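Side-chain contacts in putative 3-hydroxybutyryl-CoA dehydratase (Rhodopseudomonas palustris, PDB 3HIN), which probably acts as a lyase of the enoyl-CoA hydratase/isomerase family, interconverting hydroxyacyl and unsaturated acyl thioesters of coenzyme A by loss or addition of water: residues L40-M45 against R81-T86; G121-C126 against I148-G153; S16-D21 against M45-D50. All blocks are in the same frame, centred on the assembly; numbering follows the deposited sequence.

How the interactions relate
Helix 42-51 ties two of the contacts together: its first turn supplies the acid of interaction 1, its following turns the apolar face of interaction 3, and Met45 lies in the segments of both without touching across either. Their centres are about 17 Å apart, yet Leu44 CG packs 3.9 Å from Leu18 CD2. Interaction 2 lies about 14 Å from interaction 1 and 18 Å from interaction 3, centre to centre, and is reached through leucines: Leu40 CD2 is 4.1 Å from Leu124 CD2, and Leu124 CD1 is 4.1 Å from Leu48 CD2. By family resemblance the probable active site is at interaction 2; interaction 1 is a surface contact and interaction 3 is core packing.

Interaction 1: residues L40-M45 against R81-T86; sequences LNDGLM and RERDAT
Asp42 and the arginines Arg81 and Arg83 form a small salt-bridge network in which a single carboxylate oxygen, OD2, serves both guanidinium groups. Arg81 runs obliquely across the acid and brings NH1 to within 3.1 Å of Asp42 OD2, on the anti side of the carboxylate. The oxygen lies near the guanidinium plane, and the two flat groups are turned 33° against each other. Arg83, its chain extended from CG to NE, meets Asp42 head-on, the two side chains coming from opposite directions; its NH2 is 3.3 Å from Asp42 OD2, a weak bond with the planes 59° apart. The arginines also lie against one another: Arg81 CB sits 3.7 Å above the guanidinium plane of Arg83, offset toward its rim. Asp42 stands in the first turn of helix 42-51, directly after the N-cap Asn41, whose OD1 accepts from Leu44 N at 2.8 Å. An acid suits this turn, since a negative charge there probably interacts favourably with the helix dipole. A chi1 of -61° sets CG beside the backbone N, and OD2 then meets the two arginines of segment 81-86, which leads into helix 85-103. The other carboxylate oxygen of Asp42, OD1, accepts from His91 NE2 and Trp95 NE1 on that helix, so the acid bridges a helix and the loop before it. Arg81 is exposed and poorly ordered, so its bond is less securely placed than the distance suggests.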
loop_
_atom_site.group_PDB
_atom_site.type_symbol
_atom_site.label_atom_id
_atom_site.label_comp_id
_atom_site.label_asym_id
_atom_site.label_seq_id
_atom_site.Cartn_x
_atom_site.Cartn_y
_atom_site.Cartn_z
ATOM N N LEU A 40 -8.587 22.369 -13.969
ATOM C CA LEU A 40 -7.952 21.281 -14.724
ATOM C C LEU A 40 -8.997 20.442 -15.432
ATOM O O LEU A 40 -10.057 20.239 -14.881
ATOM C CB LEU A 40 -7.145 20.382 -13.774
ATOM C CG LEU A 40 -6.233 21.122 -12.804
ATOM C CD1 LEU A 40 -5.497 20.093 -11.886
ATOM C CD2 LEU A 40 -5.256 22.149 -13.558
ATOM N N ASN A 41 -8.713 20.001 -16.666
ATOM C CA ASN A 41 -9.583 19.069 -17.404
ATOM C C ASN A 41 -8.711 18.144 -18.215
ATOM O O ASN A 41 -7.481 18.338 -18.260
ATOM C CB ASN A 41 -10.606 19.812 -18.305
ATOM C CG ASN A 41 -9.936 20.585 -19.451
ATOM O OD1 ASN A 41 -8.705 20.579 -19.633
ATOM N ND2 ASN A 41 -10.753 21.227 -20.252
ATOM N N ASP A 42 -9.298 17.174 -18.895
ATOM C CA ASP A 42 -8.450 16.153 -19.535
ATOM C C ASP A 42 -7.543 16.679 -20.606
ATOM O O ASP A 42 -6.431 16.214 -20.739
ATOM C CB ASP A 42 -9.225 14.955 -20.081
ATOM C CG ASP A 42 -9.987 14.194 -18.984
ATOM O OD1 ASP A 42 -9.559 14.274 -17.825
ATOM O OD2 ASP A 42 -11.027 13.518 -19.272
ATOM N N GLY A 43 -7.980 17.673 -21.357
ATOM C CA GLY A 43 -7.150 18.140 -22.450
ATOM C C GLY A 43 -6.023 19.036 -21.915
ATOM O O GLY A 43 -4.932 19.143 -22.491
ATOM N N LEU A 44 -6.267 19.690 -20.793
ATOM C CA LEU A 44 -5.213 20.537 -20.279
ATOM C C LEU A 44 -4.128 19.599 -19.757
ATOM O O LEU A 44 -2.979 19.750 -20.103
ATOM C CB LEU A 44 -5.687 21.560 -19.256
ATOM C CG LEU A 44 -4.589 22.310 -18.468
ATOM C CD1 LEU A 44 -5.181 23.519 -17.852
ATOM C CD2 LEU A 44 -3.936 21.462 -17.355
ATOM N N MET A 45 -4.565 18.596 -19.011
ATOM C CA MET A 45 -3.697 17.574 -18.465
ATOM C C MET A 45 -2.925 16.859 -19.538
ATOM O O MET A 45 -1.719 16.626 -19.375
ATOM C CB MET A 45 -4.510 16.634 -17.552
ATOM C CG MET A 45 -4.946 17.358 -16.246
ATOM S SD MET A 45 -3.533 17.602 -15.097
ATOM C CE MET A 45 -3.506 15.886 -14.607
ATOM N N ARG A 81 -17.665 14.149 -16.047
ATOM C CA ARG A 81 -18.080 13.079 -16.888
ATOM C C ARG A 81 -18.428 11.918 -15.956
ATOM O O ARG A 81 -17.687 11.620 -15.003
ATOM C CB ARG A 81 -16.932 12.715 -17.788
ATOM C CG ARG A 81 -17.348 12.547 -19.163
ATOM C CD ARG A 81 -16.449 11.546 -19.830
ATOM N NE ARG A 81 -15.116 12.091 -20.033
ATOM C CZ ARG A 81 -14.780 12.943 -20.996
ATOM N NH1 ARG A 81 -13.518 13.372 -21.074
ATOM N NH2 ARG A 81 -15.691 13.364 -21.870
ATOM N N GLU A 82 -19.591 11.309 -16.210
ATOM C CA GLU A 82 -20.113 10.160 -15.462
ATOM C C GLU A 82 -19.278 8.929 -15.803
ATOM O O GLU A 82 -18.970 8.662 -17.002
ATOM C CB GLU A 82 -21.569 9.920 -15.825
ATOM C CG GLU A 82 -21.816 9.987 -17.360
ATOM C CD GLU A 82 -23.220 10.478 -17.731
ATOM O OE1 GLU A 82 -23.351 11.623 -18.265
ATOM O OE2 GLU A 82 -24.178 9.707 -17.481
ATOM N N ARG A 83 -18.914 8.198 -14.737
ATOM C CA ARG A 83 -17.868 7.178 -14.780
ATOM C C ARG A 83 -18.179 6.063 -13.793
ATOM O O ARG A 83 -18.457 6.316 -12.602
ATOM C CB ARG A 83 -16.497 7.806 -14.438
ATOM C CG ARG A 83 -15.923 8.642 -15.545
ATOM C CD ARG A 83 -14.469 9.017 -15.281
ATOM N NE ARG A 83 -13.829 9.571 -16.492
ATOM C CZ ARG A 83 -13.585 10.866 -16.683
ATOM N NH1 ARG A 83 -13.945 11.742 -15.755
ATOM N NH2 ARG A 83 -12.989 11.285 -17.798
ATOM N N ASP A 84 -18.136 4.822 -14.270
ATOM C CA ASP A 84 -18.295 3.686 -13.338
ATOM C C ASP A 84 -16.973 3.478 -12.569
ATOM O O ASP A 84 -15.965 4.116 -12.874
ATOM C CB ASP A 84 -18.814 2.436 -14.060
ATOM C CG ASP A 84 -17.791 1.767 -14.938
ATOM O OD1 ASP A 84 -16.575 1.981 -14.761
ATOM O OD2 ASP A 84 -18.204 0.994 -15.826
ATOM N N ALA A 85 -17.015 2.613 -11.561
ATOM C CA ALA A 85 -15.874 2.254 -10.753
ATOM C C ALA A 85 -14.615 2.002 -11.600
ATOM O O ALA A 85 -13.577 2.536 -11.330
ATOM C CB ALA A 85 -16.229 1.015 -9.933
ATOM N N THR A 86 -14.734 1.203 -12.647
ATOM C CA THR A 86 -13.584 0.895 -13.427
ATOM C C THR A 86 -13.123 2.145 -14.119
ATOM O O THR A 86 -11.936 2.464 -14.125
ATOM C CB THR A 86 -13.933 -0.160 -14.457
ATOM O OG1 THR A 86 -14.406 -1.307 -13.760
ATOM C CG2 THR A 86 -12.712 -0.468 -15.370
#

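Interaction 2: residues G121-C126 against I148-G153; sequences GLELAC and IFVGGG
Val150 meets Glu123 first: its CB is only 3.2 Å from Glu123 OE2, with the methyl groups farther off, a close apolar wall beside the acid. Gly151 O is hydrogen-bonded to Ser92 OG of helix 85-103. Gly152 makes the direct bond, its N donating to Glu123 OE2 over 2.8 Å from above the carboxylate plane, 40° out of it. Glycine is needed here because a CB would collide with Glu123 OE1. A water donates to both Glu123 O and Gly152 O and so links helix and loop through backbone carbonyls. Gly153, at the N-cap of helix 154-162, has a positive phi of 96° that only glycine adopts easily. The next amide, Gly154 N, also donates to Glu123 OE2. Were Glu123 replaced by an alanine, the amides of Gly152 and Gly154 would probably lose their shared acceptor, and a gap would open beside Val150 CB. In enoyl-CoA hydratases a glutamate at the corresponding place is one of two catalytic acids, and Glu123 is probably its counterpart; the grip of two amides on one oxygen is consistent with its carboxylate being held in a fixed orientation for such a role.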
loop_
_atom_site.group_PDB
_atom_site.type_symbol
_atom_site.label_atom_id
_atom_site.label_comp_id
_atom_site.label_asym_id
_atom_site.label_seq_id
_atom_site.Cartn_x
_atom_site.Cartn_y
_atom_site.Cartn_z
ATOM N N GLY A 121 -5.603 21.212 -8.129
ATOM C CA GLY A 121 -4.597 22.286 -8.204
ATOM C C GLY A 121 -3.584 22.108 -7.106
ATOM O O GLY A 121 -2.399 22.268 -7.359
ATOM N N LEU A 122 -4.030 21.705 -5.911
ATOM C CA LEU A 122 -3.035 21.459 -4.833
ATOM C C LEU A 122 -2.188 20.224 -5.224
ATOM O O LEU A 122 -0.988 20.217 -5.076
ATOM C CB LEU A 122 -3.730 21.293 -3.461
ATOM C CG LEU A 122 -2.876 21.061 -2.187
ATOM C CD1 LEU A 122 -1.744 22.069 -2.185
ATOM C CD2 LEU A 122 -3.758 21.291 -0.979
ATOM N N GLU A 123 -2.830 19.208 -5.787
ATOM C CA GLU A 123 -2.169 17.945 -6.132
ATOM C C GLU A 123 -1.103 18.196 -7.205
ATOM O O GLU A 123 0.039 17.715 -7.090
ATOM C CB GLU A 123 -3.200 16.912 -6.586
ATOM C CG GLU A 123 -4.111 16.502 -5.414
ATOM C CD GLU A 123 -5.172 15.450 -5.801
ATOM O OE1 GLU A 123 -6.117 15.844 -6.490
ATOM O OE2 GLU A 123 -5.074 14.246 -5.437
ATOM N N LEU A 124 -1.444 19.041 -8.170
ATOM C CA LEU A 124 -0.503 19.517 -9.180
ATOM C C LEU A 124 0.702 20.204 -8.505
ATOM O O LEU A 124 1.851 19.895 -8.787
ATOM C CB LEU A 124 -1.220 20.553 -10.027
ATOM C CG LEU A 124 -0.392 21.167 -11.126
ATOM C CD1 LEU A 124 0.266 19.981 -11.750
ATOM C CD2 LEU A 124 -1.363 21.789 -12.175
ATOM N N ALA A 125 0.403 21.158 -7.627
ATOM C CA ALA A 125 1.418 21.834 -6.893
ATOM C C ALA A 125 2.262 20.874 -6.114
ATOM O O ALA A 125 3.477 21.079 -6.001
ATOM C CB ALA A 125 0.821 22.862 -5.924
ATOM N N CYS A 126 1.646 19.843 -5.557
ATOM C CA CYS A 126 2.414 18.850 -4.764
ATOM C C CYS A 126 3.438 18.069 -5.566
ATOM O O CYS A 126 4.450 17.600 -4.998
ATOM C CB CYS A 126 1.497 17.883 -4.007
ATOM S SG CYS A 126 0.785 18.825 -2.614
ATOM N N ILE A 148 -16.229 12.924 -1.791
ATOM C CA ILE A 148 -15.200 12.236 -2.551
ATOM C C ILE A 148 -13.747 12.427 -2.069
ATOM O O ILE A 148 -13.393 13.493 -1.556
ATOM C CB ILE A 148 -15.281 12.540 -4.040
ATOM C CG1 ILE A 148 -14.935 13.989 -4.340
ATOM C CG2 ILE A 148 -16.687 12.083 -4.680
ATOM C CD1 ILE A 148 -14.129 14.091 -5.641
ATOM N N PHE A 149 -12.938 11.396 -2.280
ATOM C CA PHE A 149 -11.499 11.363 -1.893
ATOM C C PHE A 149 -10.669 12.000 -3.028
ATOM O O PHE A 149 -11.225 12.318 -4.071
ATOM C CB PHE A 149 -11.110 9.888 -1.688
ATOM C CG PHE A 149 -9.843 9.668 -0.914
ATOM C CD1 PHE A 149 -9.702 10.122 0.397
ATOM C CD2 PHE A 149 -8.820 8.948 -1.461
ATOM C CE1 PHE A 149 -8.491 9.897 1.145
ATOM C CE2 PHE A 149 -7.629 8.672 -0.719
ATOM C CZ PHE A 149 -7.483 9.178 0.574
ATOM N N VAL A 150 -9.386 12.233 -2.828
ATOM C CA VAL A 150 -8.466 12.779 -3.864
ATOM C C VAL A 150 -8.069 11.636 -4.805
ATOM O O VAL A 150 -7.987 10.478 -4.367
ATOM C CB VAL A 150 -7.180 13.357 -3.226
ATOM C CG1 VAL A 150 -7.435 14.656 -2.524
ATOM C CG2 VAL A 150 -6.523 12.375 -2.207
ATOM N N GLY A 151 -7.838 11.931 -6.086
ATOM C CA GLY A 151 -7.453 10.920 -7.066
ATOM C C GLY A 151 -6.289 11.330 -7.900
ATOM O O GLY A 151 -6.058 10.725 -8.956
ATOM N N GLY A 152 -5.557 12.358 -7.436
ATOM C CA GLY A 152 -4.500 12.974 -8.203
ATOM C C GLY A 152 -3.150 12.922 -7.507
ATOM O O GLY A 152 -2.249 13.780 -7.752
ATOM N N GLY A 153 -2.995 11.964 -6.599
ATOM C CA GLY A 153 -1.686 11.806 -5.966
ATOM C C GLY A 153 -1.612 12.523 -4.630
ATOM O O GLY A 153 -0.662 12.321 -3.897
HETATM O O HOH W 1 -0.288 15.094 -6.310
#

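Interaction 3: residues S16-D21 against M45-D50; sequences STLVVD and MAALKD
Leu18 pushes its CD1 methyl against Ala47 CB at 3.5 Å, a carbon pair closer than usual van der Waals contact. The same methyl is 3.5 Å from Leu48 N, so it lies against the helix backbone between the two residues, while Leu48 CB stands looser at 4.5 Å from Leu18 CD1. The leucine reaches this place with CG beside its backbone N (chi1 -71°), which sets CD1 against Ala47 CB and Leu48 N. Alanine suits the facing position: a single methyl lets strand and helix approach until Leu18 CA and Ala47 CA are 7.4 Å apart. Leu44, Cys51 and Leu31 also touch the Leu18 side chain, so Leu18 is buried among apolar groups.

The strand 18-23 is an outermost strand of the main sheet, running antiparallel to strand 26-31, and helix 42-51 belongs to the crossover from 26-31 to its parallel neighbour 61-66, a beta-alpha-beta unit of the crotonase-type core. The Ala47 side of the helix faces strand 18-23, whereas Met45, whose CB bond points away from segment 16-21, meets Trp95, Val98 and Phe99 of helix 85-103. Leu48 also touches Val98.

In the 3-10 turn just before the strand the fit is already looser. Thr17 OG1 is 4.4 Å from Ala47 CB, and this hydroxyl is bonded instead to Asp14 O, which lets a polar side chain sit buried beside a methyl. Farther along the strand, the two segments part: Val20 makes no contact with segment 45-50, though it still touches Cys51 just beyond, and Val19, Val20 and Asp21 are exposed, as is Asp50 on the helix.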
loop_
_atom_site.group_PDB
_atom_site.type_symbol
_atom_site.label_atom_id
_atom_site.label_comp_id
_atom_site.label_asym_id
_atom_site.label_seq_id
_atom_site.Cartn_x
_atom_site.Cartn_y
_atom_site.Cartn_z
ATOM N N SER A 16 -4.373 24.880 -26.286
ATOM C CA SER A 16 -4.803 26.256 -26.149
ATOM C C SER A 16 -5.042 26.536 -24.686
ATOM O O SER A 16 -5.220 27.687 -24.319
ATOM C CB SER A 16 -6.093 26.533 -26.905
ATOM O OG SER A 16 -7.218 25.988 -26.172
ATOM N N THR A 17 -5.077 25.489 -23.844
ATOM C CA THR A 17 -5.297 25.681 -22.394
ATOM C C THR A 17 -3.980 25.982 -21.677
ATOM O O THR A 17 -3.955 26.004 -20.484
ATOM C CB THR A 17 -5.895 24.410 -21.696
ATOM O OG1 THR A 17 -4.995 23.313 -21.883
ATOM C CG2 THR A 17 -7.241 24.060 -22.268
ATOM N N LEU A 18 -2.882 26.199 -22.395
ATOM C CA LEU A 18 -1.549 26.333 -21.736
ATOM C C LEU A 18 -0.875 27.453 -22.484
ATOM O O LEU A 18 -1.168 27.621 -23.638
ATOM C CB LEU A 18 -0.683 25.059 -21.892
ATOM C CG LEU A 18 -1.116 23.829 -21.081
ATOM C CD1 LEU A 18 -0.119 22.705 -21.307
ATOM C CD2 LEU A 18 -1.315 24.108 -19.567
ATOM N N VAL A 19 -0.025 28.237 -21.819
ATOM C CA VAL A 19 0.820 29.160 -22.504
ATOM C C VAL A 19 2.256 28.849 -22.159
ATOM O O VAL A 19 2.691 29.074 -21.016
ATOM C CB VAL A 19 0.517 30.606 -22.091
ATOM C CG1 VAL A 19 1.730 31.537 -22.526
ATOM C CG2 VAL A 19 -0.882 31.060 -22.639
ATOM N N VAL A 20 2.981 28.376 -23.154
ATOM C CA VAL A 20 4.306 27.794 -23.001
ATOM C C VAL A 20 5.380 28.692 -23.624
ATOM O O VAL A 20 5.341 29.002 -24.833
ATOM C CB VAL A 20 4.365 26.444 -23.751
ATOM C CG1 VAL A 20 5.722 25.805 -23.583
ATOM C CG2 VAL A 20 3.238 25.502 -23.314
ATOM N N ASP A 21 6.354 29.106 -22.833
ATOM C CA ASP A 21 7.470 29.879 -23.411
ATOM C C ASP A 21 8.757 29.275 -22.903
ATOM O O ASP A 21 8.748 28.413 -22.048
ATOM C CB ASP A 21 7.387 31.358 -23.013
ATOM C CG ASP A 21 8.050 32.281 -24.026
ATOM O OD1 ASP A 21 8.548 31.833 -25.103
ATOM O OD2 ASP A 21 8.078 33.486 -23.727
ATOM N N MET A 45 -4.565 18.596 -19.011
ATOM C CA MET A 45 -3.697 17.574 -18.465
ATOM C C MET A 45 -2.925 16.859 -19.538
ATOM O O MET A 45 -1.719 16.626 -19.375
ATOM C CB MET A 45 -4.510 16.634 -17.552
ATOM C CG MET A 45 -4.946 17.358 -16.246
ATOM S SD MET A 45 -3.533 17.602 -15.097
ATOM C CE MET A 45 -3.506 15.886 -14.607
ATOM N N ALA A 46 -3.586 16.516 -20.646
ATOM C CA ALA A 46 -2.880 15.876 -21.772
ATOM C C ALA A 46 -1.850 16.807 -22.414
ATOM O O ALA A 46 -0.716 16.391 -22.723
ATOM C CB ALA A 46 -3.849 15.349 -22.793
ATOM N N ALA A 47 -2.227 18.073 -22.596
ATOM C CA ALA A 47 -1.300 19.094 -23.111
ATOM C C ALA A 47 -0.126 19.232 -22.172
ATOM O O ALA A 47 0.964 19.386 -22.650
ATOM C CB ALA A 47 -1.965 20.478 -23.261
ATOM N N LEU A 48 -0.390 19.252 -20.862
ATOM C CA LEU A 48 0.652 19.272 -19.827
ATOM C C LEU A 48 1.645 18.096 -19.923
ATOM O O LEU A 48 2.831 18.284 -19.980
ATOM C CB LEU A 48 0.000 19.263 -18.433
ATOM C CG LEU A 48 0.927 19.398 -17.227
ATOM C CD1 LEU A 48 1.850 20.632 -17.432
ATOM C CD2 LEU A 48 0.147 19.532 -15.854
ATOM N N LYS A 49 1.146 16.888 -19.962
ATOM C CA LYS A 49 1.984 15.740 -20.132
ATOM C C LYS A 49 2.901 15.883 -21.357
ATOM O O LYS A 49 4.099 15.571 -21.292
ATOM C CB LYS A 49 1.074 14.551 -20.314
ATOM C CG LYS A 49 1.739 13.203 -20.307
ATOM C CD LYS A 49 0.627 12.135 -20.375
ATOM C CE LYS A 49 1.086 10.904 -21.116
ATOM N NZ LYS A 49 1.626 9.968 -20.076
ATOM N N ASP A 50 2.315 16.346 -22.461
ATOM C CA ASP A 50 3.058 16.626 -23.682
ATOM C C ASP A 50 4.211 17.577 -23.454
ATOM O O ASP A 50 5.309 17.288 -23.893
ATOM C CB ASP A 50 2.157 17.216 -24.774
ATOM C CG ASP A 50 1.379 16.157 -25.540
ATOM O OD1 ASP A 50 1.542 14.944 -25.193
ATOM O OD2 ASP A 50 0.590 16.537 -26.470
#